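Local coordinates for protein terminal oxygenase component of carbazole 1,9a-dioxygenase (Nocardioides aromaticivorans, PDB 3GCF) that serves as the terminal oxygenase of carbazole 1,9a-dioxygenase, a Rieske non-heme iron enzyme that probably uses ferredoxin-delivered electrons to dioxygenate carbazole, at residues L25-G30 / S175-G180; N33-A38 / E147-S152; S152-P157 / W269-L274. One frame throughout, in Å; residues are numbered along the deposited sequence.

How the contacts relate
From the N terminus the chain runs through helix 22-26 into the turn of contact 1 and then into strand 34-40, an outermost strand of the six-stranded Rieske-domain sheet. Contact 2 closes the first loop, bringing that strand against 147-152, the segment that follows strand 138-143. Contact 3 opens at once, sharing S152 with contact 2. Contact 1 closes next at the start of helix 177-184, so contact 2 is nested inside it, while contact 3, which closes only at 269-274, crosses it. W177 of contact 1 packs against P271 of contact 3. Contact 1 ties helix 22-26 to helix 177-184, contact 2 the Rieske sheet to the linking loop, contact 3 that loop to the seven-stranded sheet.

Contact 1: residues L25-G30 / S175-G180; sequences LEATLG and SNWRLG
W177, R178 and N176 each donate one hydrogen bond to a carbonyl of 25-30, so an N-capped helix start (N176, then helix 177-184) grips the turn that follows helix 22-26. That turn is an inverse gamma turn centred on A27, running into a type I beta turn from A27 to G30. The indole NE1 of W177 gives its hydrogen to A27 O at 3.0 Å, almost in line with the C=O (164°) and in the plane of the ring; the same oxygen also accepts from G30 N. The ring is sandwiched, with G30 CA over one face and R178 CG over the other, both toward the rim. A side chain at G30 would run into the carbonyl O of L29. N176 ND2 approaches T28 O on a lone pair at 2.9 Å and has a second acceptor in E295 O. R178 NH1 reaches L25 O at 2.9 Å from above the carbonyl plane and also bonds Y24 O, setting its positive charge beside the carbonyls that end helix 22-26, a placement likely to be favourable. One guanidinium face lies over T28 CA, and NH2 shares water 1 with T28 OG1. A bend at chi3 (-58°) folds the arginine back toward the N-cap. There N176 OD1 both caps the helix, taking R178 N, and steadies the guanidinium by accepting from R178 NE at 2.6 Å; the two donors arrive from opposite faces of the amide plane.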
ATOM      1  N   LEU A  25      -8.256  -7.961  24.998  1.00 17.52           N
ATOM      2  CA  LEU A  25      -7.648  -6.864  24.254  1.00 19.55           C
ATOM      3  C   LEU A  25      -6.300  -7.274  23.690  1.00 19.68           C
ATOM      4  O   LEU A  25      -5.858  -6.745  22.673  1.00 20.67           O
ATOM      5  CB  LEU A  25      -7.467  -5.637  25.146  1.00 21.09           C
ATOM      6  CG  LEU A  25      -8.732  -4.973  25.687  1.00 23.63           C
ATOM      7  CD1 LEU A  25      -8.356  -3.606  26.244  1.00 25.25           C
ATOM      8  CD2 LEU A  25      -9.767  -4.821  24.582  1.00 22.59           C
ATOM      9  N   GLU A  26      -5.649  -8.221  24.354  1.00 19.79           N
ATOM     10  CA  GLU A  26      -4.344  -8.702  23.918  1.00 21.30           C
ATOM     11  C   GLU A  26      -4.445  -9.693  22.766  1.00 19.30           C
ATOM     12  O   GLU A  26      -3.531  -9.793  21.950  1.00 19.45           O
ATOM     13  CB  GLU A  26      -3.616  -9.376  25.083  1.00 24.32           C
ATOM     14  CG  GLU A  26      -3.129  -8.433  26.162  1.00 31.73           C
ATOM     15  CD  GLU A  26      -2.789  -9.161  27.454  1.00 36.24           C
ATOM     16  OE1 GLU A  26      -2.168 -10.246  27.383  1.00 37.45           O
ATOM     17  OE2 GLU A  26      -3.136  -8.641  28.539  1.00 39.47           O
ATOM     18  N   ALA A  27      -5.554 -10.422  22.708  1.00 17.47           N
ATOM     19  CA  ALA A  27      -5.769 -11.437  21.681  1.00 16.59           C
ATOM     20  C   ALA A  27      -6.080 -10.853  20.306  1.00 15.65           C
ATOM     21  O   ALA A  27      -7.039 -11.248  19.645  1.00 15.35           O
ATOM     22  CB  ALA A  27      -6.887 -12.381  22.122  1.00 16.03           C
ATOM     23  N   THR A  28      -5.253  -9.913  19.878  1.00 15.84           N
ATOM     24  CA  THR A  28      -5.423  -9.269  18.585  1.00 17.20           C
ATOM     25  C   THR A  28      -5.477 -10.295  17.459  1.00 17.09           C
ATOM     26  O   THR A  28      -6.212 -10.131  16.488  1.00 17.19           O
ATOM     27  CB  THR A  28      -4.250  -8.315  18.300  1.00 17.37           C
ATOM     28  OG1 THR A  28      -4.099  -7.405  19.395  1.00 20.41           O
ATOM     29  CG2 THR A  28      -4.503  -7.527  17.031  1.00 17.56           C
ATOM     30  N   LEU A  29      -4.697 -11.358  17.600  1.00 17.46           N
ATOM     31  CA  LEU A  29      -4.621 -12.391  16.578  1.00 16.86           C
ATOM     32  C   LEU A  29      -5.432 -13.633  16.944  1.00 17.27           C
ATOM     33  O   LEU A  29      -5.246 -14.699  16.358  1.00 16.12           O
ATOM     34  CB  LEU A  29      -3.144 -12.742  16.340  1.00 17.91           C
ATOM     35  CG  LEU A  29      -2.657 -13.232  14.973  1.00 18.67           C
ATOM     36  CD1 LEU A  29      -3.242 -12.387  13.858  1.00 17.84           C
ATOM     37  CD2 LEU A  29      -1.128 -13.170  14.936  1.00 17.77           C
ATOM     38  N   GLY A  30      -6.329 -13.487  17.920  1.00 17.13           N
ATOM     39  CA  GLY A  30      -7.192 -14.590  18.317  1.00 15.04           C
ATOM     40  C   GLY A  30      -6.788 -15.399  19.534  1.00 16.47           C
ATOM     41  O   GLY A  30      -5.724 -15.192  20.121  1.00 15.91           O
ATOM     42  N   SER A 175     -11.348  -6.648   8.742  1.00  9.85           N
ATOM     43  CA  SER A 175     -11.436  -6.060  10.071  1.00  9.99           C
ATOM     44  C   SER A 175     -10.909  -7.090  11.042  1.00 10.11           C
ATOM     45  O   SER A 175     -10.854  -8.281  10.725  1.00  7.98           O
ATOM     46  CB  SER A 175     -12.889  -5.710  10.449  1.00 11.73           C
ATOM     47  OG  SER A 175     -13.524  -6.760  11.174  1.00  9.43           O
ATOM     48  N   ASN A 176     -10.514  -6.629  12.222  1.00 10.29           N
ATOM     49  CA  ASN A 176     -10.034  -7.534  13.252  1.00 10.52           C
ATOM     50  C   ASN A 176     -11.197  -8.486  13.520  1.00 11.44           C
ATOM     51  O   ASN A 176     -12.358  -8.106  13.357  1.00 11.12           O
ATOM     52  CB  ASN A 176      -9.700  -6.753  14.522  1.00 11.20           C
ATOM     53  CG  ASN A 176      -9.194  -7.644  15.631  1.00 12.97           C
ATOM     54  OD1 ASN A 176      -9.912  -7.917  16.595  1.00 15.78           O
ATOM     55  ND2 ASN A 176      -7.948  -8.092  15.511  1.00  8.57           N
ATOM     56  N   TRP A 177     -10.890  -9.711  13.937  1.00 11.26           N
ATOM     57  CA  TRP A 177     -11.916 -10.711  14.202  1.00 11.37           C
ATOM     58  C   TRP A 177     -12.886 -10.323  15.312  1.00 12.95           C
ATOM     59  O   TRP A 177     -14.065 -10.672  15.260  1.00 12.76           O
ATOM     60  CB  TRP A 177     -11.273 -12.056  14.557  1.00  9.98           C
ATOM     61  CG  TRP A 177     -10.573 -12.055  15.886  1.00 10.79           C
ATOM     62  CD1 TRP A 177      -9.353 -11.517  16.171  1.00 10.95           C
ATOM     63  CD2 TRP A 177     -11.068 -12.602  17.117  1.00 11.14           C
ATOM     64  NE1 TRP A 177      -9.054 -11.696  17.500  1.00 11.28           N
ATOM     65  CE2 TRP A 177     -10.090 -12.358  18.106  1.00 12.49           C
ATOM     66  CE3 TRP A 177     -12.243 -13.276  17.480  1.00 11.77           C
ATOM     67  CZ2 TRP A 177     -10.250 -12.762  19.440  1.00 11.55           C
ATOM     68  CZ3 TRP A 177     -12.403 -13.680  18.807  1.00 11.02           C
ATOM     69  CH2 TRP A 177     -11.410 -13.420  19.769  1.00 12.22           C
ATOM     70  N   ARG A 178     -12.395  -9.613  16.325  1.00 12.87           N
ATOM     71  CA  ARG A 178     -13.258  -9.222  17.431  1.00 11.42           C
ATOM     72  C   ARG A 178     -14.390  -8.306  16.973  1.00 10.51           C
ATOM     73  O   ARG A 178     -15.477  -8.327  17.545  1.00  9.89           O
ATOM     74  CB  ARG A 178     -12.423  -8.570  18.539  1.00 11.89           C
ATOM     75  CG  ARG A 178     -11.450  -9.557  19.190  1.00 11.96           C
ATOM     76  CD  ARG A 178     -10.381  -8.871  20.025  1.00 10.42           C
ATOM     77  NE  ARG A 178      -9.610  -7.927  19.225  1.00 12.00           N
ATOM     78  CZ  ARG A 178      -8.551  -7.254  19.663  1.00 14.41           C
ATOM     79  NH1 ARG A 178      -8.119  -7.421  20.910  1.00 15.44           N
ATOM     80  NH2 ARG A 178      -7.934  -6.399  18.857  1.00 14.13           N
ATOM     81  N   LEU A 179     -14.144  -7.509  15.937  1.00 10.25           N
ATOM     82  CA  LEU A 179     -15.187  -6.626  15.424  1.00 10.85           C
ATOM     83  C   LEU A 179     -16.251  -7.479  14.730  1.00  9.53           C
ATOM     84  O   LEU A 179     -17.407  -7.080  14.629  1.00  9.33           O
ATOM     85  CB  LEU A 179     -14.607  -5.599  14.444  1.00  9.73           C
ATOM     86  CG  LEU A 179     -13.557  -4.648  15.036  1.00 13.18           C
ATOM     87  CD1 LEU A 179     -13.096  -3.645  13.981  1.00  6.94           C
ATOM     88  CD2 LEU A 179     -14.153  -3.926  16.239  1.00 13.76           C
ATOM     89  N   GLY A 180     -15.851  -8.653  14.251  1.00  9.43           N
ATOM     90  CA  GLY A 180     -16.798  -9.542  13.600  1.00  8.37           C
ATOM     91  C   GLY A 180     -17.710 -10.168  14.643  1.00 10.08           C
ATOM     92  O   GLY A 180     -18.942 -10.129  14.524  1.00  9.56           O
TER
HETATM   93  O   HOH W   1      -5.310  -4.602  19.620  1.00 32.03           O

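Contact 2: residues N33-A38 / E147-S152; sequences NHWHPA and EPHALS
W35 and H149 meet through two different first torsions: W35 CG stands anti to its carbonyl carbon (chi1 -72°), which carries the indole across to 147-152, whereas H149 CG sits between its backbone N and carbonyl carbon (chi1 47°), which turns the imidazole back toward the strand. The indole lands with NE1 on the carbonyl of H149. That bond, W35 NE1 to H149 O, is 2.8 Å long and almost straight at 176°, with the oxygen in the plane of the indole. The five-membered ring of W35 also presents its edge to the face of the H149 imidazole in an offset edge-to-face pair, the planes nearly perpendicular. L151 places CD1 over one face of the indole, toward its rim: CD1 lies 3.5 Å from W35 CG and makes a CH-pi contact with the five-membered ring. On the six-membered ring, next to the NE1 side, P148 CB touches W35 CZ2 at 3.7 Å. An alanine in place of W35 would probably leave H149 O without this donor and open a gap under L151 CD1 and beside P148. The edge of the H149 imidazole also meets the residue just before the strand, CE1 lying 3.1 Å from N33 O, near the plane of the ring. D154 holds the imidazoles and the strand backbone: its OD2 accepts from W35 N and is hydrogen-bonded to H149 NE2, while OD1 is hydrogen-bonded to H34 ND1; one carboxylate thus fixes both imidazoles. F142 adds edge-to-face contacts to W35 and H149. N33 and H34 both face I143, the G1 beta bulge with which strand 34-40 begins its pairing to strand 138-143 at the margin of the Rieske-domain sheet.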
ATOM      1  N   ASN A  33      -5.113 -22.546  20.986  1.00 18.39           N
ATOM      2  CA  ASN A  33      -5.325 -23.696  21.851  1.00 16.56           C
ATOM      3  C   ASN A  33      -6.834 -23.935  21.835  1.00 15.31           C
ATOM      4  O   ASN A  33      -7.452 -24.273  22.842  1.00 15.34           O
ATOM      5  CB  ASN A  33      -4.810 -23.446  23.270  1.00 17.65           C
ATOM      6  CG  ASN A  33      -3.298 -23.626  23.374  1.00 20.73           C
ATOM      7  OD1 ASN A  33      -2.716 -24.478  22.696  1.00 21.15           O
ATOM      8  ND2 ASN A  33      -2.660 -22.835  24.227  1.00 19.52           N
ATOM      9  N   HIS A  34      -7.408 -23.733  20.650  1.00 12.82           N
ATOM     10  CA  HIS A  34      -8.830 -23.916  20.384  1.00 13.53           C
ATOM     11  C   HIS A  34      -8.962 -24.422  18.953  1.00 13.73           C
ATOM     12  O   HIS A  34      -8.072 -24.213  18.125  1.00 13.06           O
ATOM     13  CB  HIS A  34      -9.588 -22.582  20.468  1.00 12.93           C
ATOM     14  CG  HIS A  34      -9.852 -22.104  21.862  1.00 13.16           C
ATOM     15  ND1 HIS A  34     -10.833 -22.649  22.662  1.00 13.08           N
ATOM     16  CD2 HIS A  34      -9.276 -21.118  22.591  1.00 12.97           C
ATOM     17  CE1 HIS A  34     -10.851 -22.018  23.824  1.00 14.44           C
ATOM     18  NE2 HIS A  34      -9.916 -21.085  23.807  1.00 14.65           N
ATOM     19  N   TRP A  35     -10.072 -25.089  18.667  1.00 13.32           N
ATOM     20  CA  TRP A  35     -10.340 -25.553  17.319  1.00 13.11           C
ATOM     21  C   TRP A  35     -10.944 -24.357  16.580  1.00 12.96           C
ATOM     22  O   TRP A  35     -11.676 -23.559  17.176  1.00 12.35           O
ATOM     23  CB  TRP A  35     -11.359 -26.690  17.321  1.00 12.93           C
ATOM     24  CG  TRP A  35     -10.852 -27.999  17.831  1.00 14.36           C
ATOM     25  CD1 TRP A  35     -10.962 -28.487  19.102  1.00 15.11           C
ATOM     26  CD2 TRP A  35     -10.182 -29.009  17.070  1.00 14.75           C
ATOM     27  NE1 TRP A  35     -10.408 -29.743  19.177  1.00 15.66           N
ATOM     28  CE2 TRP A  35      -9.918 -30.087  17.944  1.00 15.73           C
ATOM     29  CE3 TRP A  35      -9.777 -29.107  15.728  1.00 16.45           C
ATOM     30  CZ2 TRP A  35      -9.267 -31.255  17.521  1.00 13.64           C
ATOM     31  CZ3 TRP A  35      -9.128 -30.270  15.307  1.00 15.72           C
ATOM     32  CH2 TRP A  35      -8.882 -31.328  16.205  1.00 14.88           C
ATOM     33  N   HIS A  36     -10.629 -24.233  15.295  1.00 11.47           N
ATOM     34  CA  HIS A  36     -11.153 -23.154  14.456  1.00 11.83           C
ATOM     35  C   HIS A  36     -11.432 -23.729  13.071  1.00 10.56           C
ATOM     36  O   HIS A  36     -10.678 -24.565  12.584  1.00 10.55           O
ATOM     37  CB  HIS A  36     -10.126 -22.022  14.310  1.00 12.36           C
ATOM     38  CG  HIS A  36      -9.932 -21.204  15.547  1.00  9.95           C
ATOM     39  ND1 HIS A  36     -10.850 -20.268  15.973  1.00  9.67           N
ATOM     40  CD2 HIS A  36      -8.915 -21.169  16.442  1.00 10.32           C
ATOM     41  CE1 HIS A  36     -10.408 -19.691  17.077  1.00  9.15           C
ATOM     42  NE2 HIS A  36      -9.236 -20.219  17.384  1.00  9.61           N
ATOM     43  N   PRO A  37     -12.527 -23.302  12.423  1.00 10.95           N
ATOM     44  CA  PRO A  37     -12.815 -23.828  11.086  1.00  9.34           C
ATOM     45  C   PRO A  37     -11.816 -23.260  10.079  1.00  9.46           C
ATOM     46  O   PRO A  37     -11.390 -22.111  10.200  1.00  7.55           O
ATOM     47  CB  PRO A  37     -14.241 -23.345  10.824  1.00 10.07           C
ATOM     48  CG  PRO A  37     -14.311 -22.060  11.608  1.00  6.98           C
ATOM     49  CD  PRO A  37     -13.618 -22.433  12.896  1.00  8.84           C
ATOM     50  N   ALA A  38     -11.444 -24.066   9.090  1.00  9.57           N
ATOM     51  CA  ALA A  38     -10.493 -23.636   8.070  1.00  9.51           C
ATOM     52  C   ALA A  38     -11.146 -23.596   6.695  1.00  9.61           C
ATOM     53  O   ALA A  38     -10.853 -22.730   5.875  1.00 10.77           O
ATOM     54  CB  ALA A  38      -9.296 -24.588   8.038  1.00  8.81           C
ATOM     55  N   GLU A 147      -2.028 -30.051  23.453  1.00 27.60           N
ATOM     56  CA  GLU A 147      -2.600 -31.195  22.768  1.00 29.83           C
ATOM     57  C   GLU A 147      -4.064 -30.814  22.586  1.00 27.82           C
ATOM     58  O   GLU A 147      -4.646 -30.123  23.424  1.00 27.50           O
ATOM     59  CB  GLU A 147      -2.506 -32.461  23.619  1.00 35.12           C
ATOM     60  CG  GLU A 147      -1.112 -32.792  24.114  1.00 43.36           C
ATOM     61  CD  GLU A 147      -1.019 -34.207  24.662  1.00 49.10           C
ATOM     62  OE1 GLU A 147      -1.928 -34.615  25.422  1.00 51.77           O
ATOM     63  OE2 GLU A 147      -0.035 -34.909  24.336  1.00 52.03           O
ATOM     64  N   PRO A 148      -4.680 -31.255  21.489  1.00 25.64           N
ATOM     65  CA  PRO A 148      -6.083 -30.907  21.274  1.00 22.65           C
ATOM     66  C   PRO A 148      -7.048 -31.535  22.269  1.00 22.88           C
ATOM     67  O   PRO A 148      -6.841 -32.654  22.736  1.00 23.42           O
ATOM     68  CB  PRO A 148      -6.333 -31.379  19.845  1.00 22.97           C
ATOM     69  CG  PRO A 148      -5.419 -32.565  19.719  1.00 23.39           C
ATOM     70  CD  PRO A 148      -4.156 -32.076  20.382  1.00 24.35           C
ATOM     71  N   HIS A 149      -8.095 -30.789  22.606  1.00 20.92           N
ATOM     72  CA  HIS A 149      -9.131 -31.275  23.504  1.00 17.57           C
ATOM     73  C   HIS A 149     -10.319 -31.573  22.589  1.00 17.14           C
ATOM     74  O   HIS A 149     -10.223 -31.400  21.374  1.00 17.46           O
ATOM     75  CB  HIS A 149      -9.506 -30.212  24.541  1.00 15.61           C
ATOM     76  CG  HIS A 149      -9.721 -28.848  23.958  1.00 16.40           C
ATOM     77  ND1 HIS A 149      -8.753 -27.867  23.985  1.00 14.41           N
ATOM     78  CD2 HIS A 149     -10.772 -28.321  23.287  1.00 15.04           C
ATOM     79  CE1 HIS A 149      -9.200 -26.794  23.356  1.00 16.25           C
ATOM     80  NE2 HIS A 149     -10.422 -27.045  22.921  1.00 16.02           N
ATOM     81  N   ALA A 150     -11.432 -32.015  23.164  1.00 16.32           N
ATOM     82  CA  ALA A 150     -12.617 -32.349  22.383  1.00 14.23           C
ATOM     83  C   ALA A 150     -13.131 -31.164  21.574  1.00 14.50           C
ATOM     84  O   ALA A 150     -13.262 -30.057  22.094  1.00 14.03           O
ATOM     85  CB  ALA A 150     -13.718 -32.864  23.303  1.00 12.34           C
ATOM     86  N   LEU A 151     -13.429 -31.416  20.301  1.00 12.75           N
ATOM     87  CA  LEU A 151     -13.939 -30.392  19.397  1.00 14.31           C
ATOM     88  C   LEU A 151     -15.198 -29.723  19.952  1.00 14.78           C
ATOM     89  O   LEU A 151     -15.375 -28.511  19.817  1.00 14.76           O
ATOM     90  CB  LEU A 151     -14.259 -31.014  18.026  1.00 13.54           C
ATOM     91  CG  LEU A 151     -14.934 -30.113  16.985  1.00 14.19           C
ATOM     92  CD1 LEU A 151     -14.023 -28.944  16.668  1.00 14.85           C
ATOM     93  CD2 LEU A 151     -15.249 -30.906  15.718  1.00 13.95           C
ATOM     94  N   SER A 152     -16.062 -30.522  20.575  1.00 14.31           N
ATOM     95  CA  SER A 152     -17.322 -30.038  21.138  1.00 15.21           C
ATOM     96  C   SER A 152     -17.148 -28.921  22.150  1.00 15.29           C
ATOM     97  O   SER A 152     -18.086 -28.178  22.430  1.00 16.35           O
ATOM     98  CB  SER A 152     -18.081 -31.190  21.800  1.00 15.80           C
ATOM     99  OG  SER A 152     -17.370 -31.683  22.922  1.00 17.17           O
TER

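Contact 3: residues S152-P157 / W269-L274; sequences SEDLPP and WLPGVL
W269 lays one face of its indole against the consecutive prolines P156 and P157. CB leaves the backbone toward 152-157, and with CG anti to the carbonyl carbon (chi1 -50°) the ring system spreads beneath both residues. CG lies 3.8 Å from P156 CA, which makes a CH-pi contact with the five-membered ring. Next along, CD1 is pressed by P156 CB at 3.3 Å. NE1 turns elsewhere and is hydrogen-bonded to S267 OG. CE2 meets P157 CD at 3.4 Å, and this proline CD stands almost over the centre of the six-membered ring, 12° off its normal, a second CH-pi contact. At the tip, CH2 has P157 CG 3.8 Å away. The tryptophan ends strand 265-269, and the turn L270-P271-G272 leads straight into strand 273-277, forming a beta hairpin of the seven-stranded catalytic-domain sheet. A classic beta bulge places G272 and V273 both opposite W269; the peptide before P271 is cis, and G272 takes up a backbone conformation that a residue with a side chain could hardly adopt. V273 completes the seat of P156: its CG1 is 3.5 Å from P156 CG, a snug fit, so the proline ring is wedged between valine and indole. Nearer the turn, P271 CD rests against D154 CB at 3.7 Å. No direct hydrogen bond joins the segments, but water 2 lies 2.7 Å from L270 O and also within hydrogen-bonding distance of E153 O. L274 points away from the prolines, its side chain about 8 Å from the iron(II) ion.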
ATOM      1  N   SER A 152     -16.062 -30.522  20.575  1.00 14.31           N
ATOM      2  CA  SER A 152     -17.322 -30.038  21.138  1.00 15.21           C
ATOM      3  C   SER A 152     -17.148 -28.921  22.150  1.00 15.29           C
ATOM      4  O   SER A 152     -18.086 -28.178  22.430  1.00 16.35           O
ATOM      5  CB  SER A 152     -18.081 -31.190  21.800  1.00 15.80           C
ATOM      6  OG  SER A 152     -17.370 -31.683  22.922  1.00 17.17           O
ATOM      7  N   GLU A 153     -15.952 -28.807  22.706  1.00 14.18           N
ATOM      8  CA  GLU A 153     -15.683 -27.774  23.691  1.00 16.77           C
ATOM      9  C   GLU A 153     -15.537 -26.383  23.079  1.00 17.28           C
ATOM     10  O   GLU A 153     -15.603 -25.380  23.793  1.00 18.49           O
ATOM     11  CB  GLU A 153     -14.419 -28.137  24.485  1.00 19.39           C
ATOM     12  CG  GLU A 153     -14.653 -29.214  25.541  1.00 20.64           C
ATOM     13  CD  GLU A 153     -13.380 -29.640  26.249  1.00 24.27           C
ATOM     14  OE1 GLU A 153     -12.528 -28.776  26.544  1.00 24.47           O
ATOM     15  OE2 GLU A 153     -13.233 -30.847  26.525  1.00 29.16           O
ATOM     16  N   ASP A 154     -15.347 -26.325  21.760  1.00 16.70           N
ATOM     17  CA  ASP A 154     -15.178 -25.053  21.061  1.00 15.18           C
ATOM     18  C   ASP A 154     -16.307 -24.745  20.089  1.00 14.03           C
ATOM     19  O   ASP A 154     -16.131 -23.968  19.146  1.00 13.26           O
ATOM     20  CB  ASP A 154     -13.845 -25.032  20.305  1.00 15.32           C
ATOM     21  CG  ASP A 154     -12.650 -25.085  21.233  1.00 17.28           C
ATOM     22  OD1 ASP A 154     -12.728 -24.503  22.337  1.00 17.29           O
ATOM     23  OD2 ASP A 154     -11.627 -25.696  20.853  1.00 17.52           O
ATOM     24  N   LEU A 155     -17.461 -25.356  20.320  1.00 13.23           N
ATOM     25  CA  LEU A 155     -18.627 -25.149  19.470  1.00 13.24           C
ATOM     26  C   LEU A 155     -19.858 -24.865  20.320  1.00 14.64           C
ATOM     27  O   LEU A 155     -19.955 -25.321  21.459  1.00 14.14           O
ATOM     28  CB  LEU A 155     -18.888 -26.388  18.614  1.00 10.60           C
ATOM     29  CG  LEU A 155     -17.844 -26.723  17.543  1.00 11.46           C
ATOM     30  CD1 LEU A 155     -18.143 -28.100  16.938  1.00  7.43           C
ATOM     31  CD2 LEU A 155     -17.856 -25.643  16.464  1.00 10.95           C
ATOM     32  N   PRO A 156     -20.811 -24.090  19.783  1.00 14.74           N
ATOM     33  CA  PRO A 156     -22.028 -23.781  20.535  1.00 14.42           C
ATOM     34  C   PRO A 156     -22.827 -25.070  20.701  1.00 14.15           C
ATOM     35  O   PRO A 156     -22.720 -25.979  19.880  1.00 14.54           O
ATOM     36  CB  PRO A 156     -22.759 -22.788  19.626  1.00 13.78           C
ATOM     37  CG  PRO A 156     -21.653 -22.155  18.827  1.00 12.06           C
ATOM     38  CD  PRO A 156     -20.764 -23.330  18.521  1.00 14.50           C
ATOM     39  N   PRO A 157     -23.627 -25.176  21.769  1.00 14.01           N
ATOM     40  CA  PRO A 157     -24.406 -26.407  21.928  1.00 14.37           C
ATOM     41  C   PRO A 157     -25.345 -26.559  20.732  1.00 13.93           C
ATOM     42  O   PRO A 157     -25.856 -25.567  20.210  1.00 12.51           O
ATOM     43  CB  PRO A 157     -25.176 -26.167  23.229  1.00 15.40           C
ATOM     44  CG  PRO A 157     -24.266 -25.255  24.004  1.00 16.47           C
ATOM     45  CD  PRO A 157     -23.780 -24.293  22.938  1.00 15.13           C
ATOM     46  N   TRP A 269     -20.090 -18.249  21.812  1.00 10.82           N
ATOM     47  CA  TRP A 269     -19.314 -19.183  22.615  1.00 11.39           C
ATOM     48  C   TRP A 269     -17.834 -19.141  22.250  1.00 13.13           C
ATOM     49  O   TRP A 269     -17.475 -18.887  21.096  1.00 13.12           O
ATOM     50  CB  TRP A 269     -19.859 -20.600  22.414  1.00 10.73           C
ATOM     51  CG  TRP A 269     -21.348 -20.673  22.597  1.00 12.44           C
ATOM     52  CD1 TRP A 269     -22.301 -20.225  21.731  1.00 12.65           C
ATOM     53  CD2 TRP A 269     -22.047 -21.131  23.759  1.00 12.78           C
ATOM     54  NE1 TRP A 269     -23.551 -20.367  22.282  1.00 13.74           N
ATOM     55  CE2 TRP A 269     -23.424 -20.920  23.528  1.00 13.18           C
ATOM     56  CE3 TRP A 269     -21.642 -21.696  24.979  1.00 13.05           C
ATOM     57  CZ2 TRP A 269     -24.403 -21.254  24.472  1.00 13.25           C
ATOM     58  CZ3 TRP A 269     -22.613 -22.026  25.918  1.00 11.94           C
ATOM     59  CH2 TRP A 269     -23.979 -21.803  25.657  1.00 13.60           C
ATOM     60  N   LEU A 270     -16.975 -19.380  23.236  1.00 11.16           N
ATOM     61  CA  LEU A 270     -15.538 -19.384  22.990  1.00 12.96           C
ATOM     62  C   LEU A 270     -15.252 -20.475  21.959  1.00 12.42           C
ATOM     63  O   LEU A 270     -15.920 -21.508  21.945  1.00 13.38           O
ATOM     64  CB  LEU A 270     -14.772 -19.662  24.288  1.00 12.63           C
ATOM     65  CG  LEU A 270     -14.609 -18.476  25.245  1.00 15.82           C
ATOM     66  CD1 LEU A 270     -14.065 -18.949  26.588  1.00 15.93           C
ATOM     67  CD2 LEU A 270     -13.656 -17.455  24.622  1.00 16.33           C
ATOM     68  N   PRO A 271     -14.251 -20.268  21.089  1.00 11.79           N
ATOM     69  CA  PRO A 271     -13.364 -19.104  21.011  1.00 11.02           C
ATOM     70  C   PRO A 271     -13.958 -17.875  20.324  1.00 12.07           C
ATOM     71  O   PRO A 271     -13.260 -16.878  20.125  1.00 11.61           O
ATOM     72  CB  PRO A 271     -12.158 -19.655  20.260  1.00 11.49           C
ATOM     73  CG  PRO A 271     -12.804 -20.580  19.276  1.00 11.87           C
ATOM     74  CD  PRO A 271     -13.832 -21.308  20.128  1.00 11.70           C
ATOM     75  N   GLY A 272     -15.239 -17.947  19.966  1.00 12.45           N
ATOM     76  CA  GLY A 272     -15.901 -16.829  19.310  1.00 11.57           C
ATOM     77  C   GLY A 272     -16.806 -17.314  18.192  1.00 11.94           C
ATOM     78  O   GLY A 272     -16.558 -17.041  17.015  1.00 11.41           O
ATOM     79  N   VAL A 273     -17.861 -18.034  18.566  1.00 10.92           N
ATOM     80  CA  VAL A 273     -18.797 -18.608  17.606  1.00  9.27           C
ATOM     81  C   VAL A 273     -20.227 -18.202  17.944  1.00 12.06           C
ATOM     82  O   VAL A 273     -20.700 -18.422  19.061  1.00 11.11           O
ATOM     83  CB  VAL A 273     -18.682 -20.155  17.609  1.00  7.90           C
ATOM     84  CG1 VAL A 273     -19.524 -20.763  16.484  1.00  6.19           C
ATOM     85  CG2 VAL A 273     -17.217 -20.557  17.466  1.00  4.59           C
ATOM     86  N   LEU A 274     -20.909 -17.611  16.969  1.00 11.94           N
ATOM     87  CA  LEU A 274     -22.279 -17.153  17.156  1.00 10.47           C
ATOM     88  C   LEU A 274     -23.308 -18.225  16.821  1.00 11.09           C
ATOM     89  O   LEU A 274     -23.062 -19.120  16.003  1.00 10.28           O
ATOM     90  CB  LEU A 274     -22.551 -15.933  16.270  1.00 10.17           C
ATOM     91  CG  LEU A 274     -23.769 -15.060  16.599  1.00  9.32           C
ATOM     92  CD1 LEU A 274     -23.412 -14.157  17.765  1.00  5.57           C
ATOM     93  CD2 LEU A 274     -24.159 -14.203  15.390  1.00  5.95           C
TER
HETATM   94  O   HOH W   2     -16.599 -22.711  24.238  1.00 19.78           O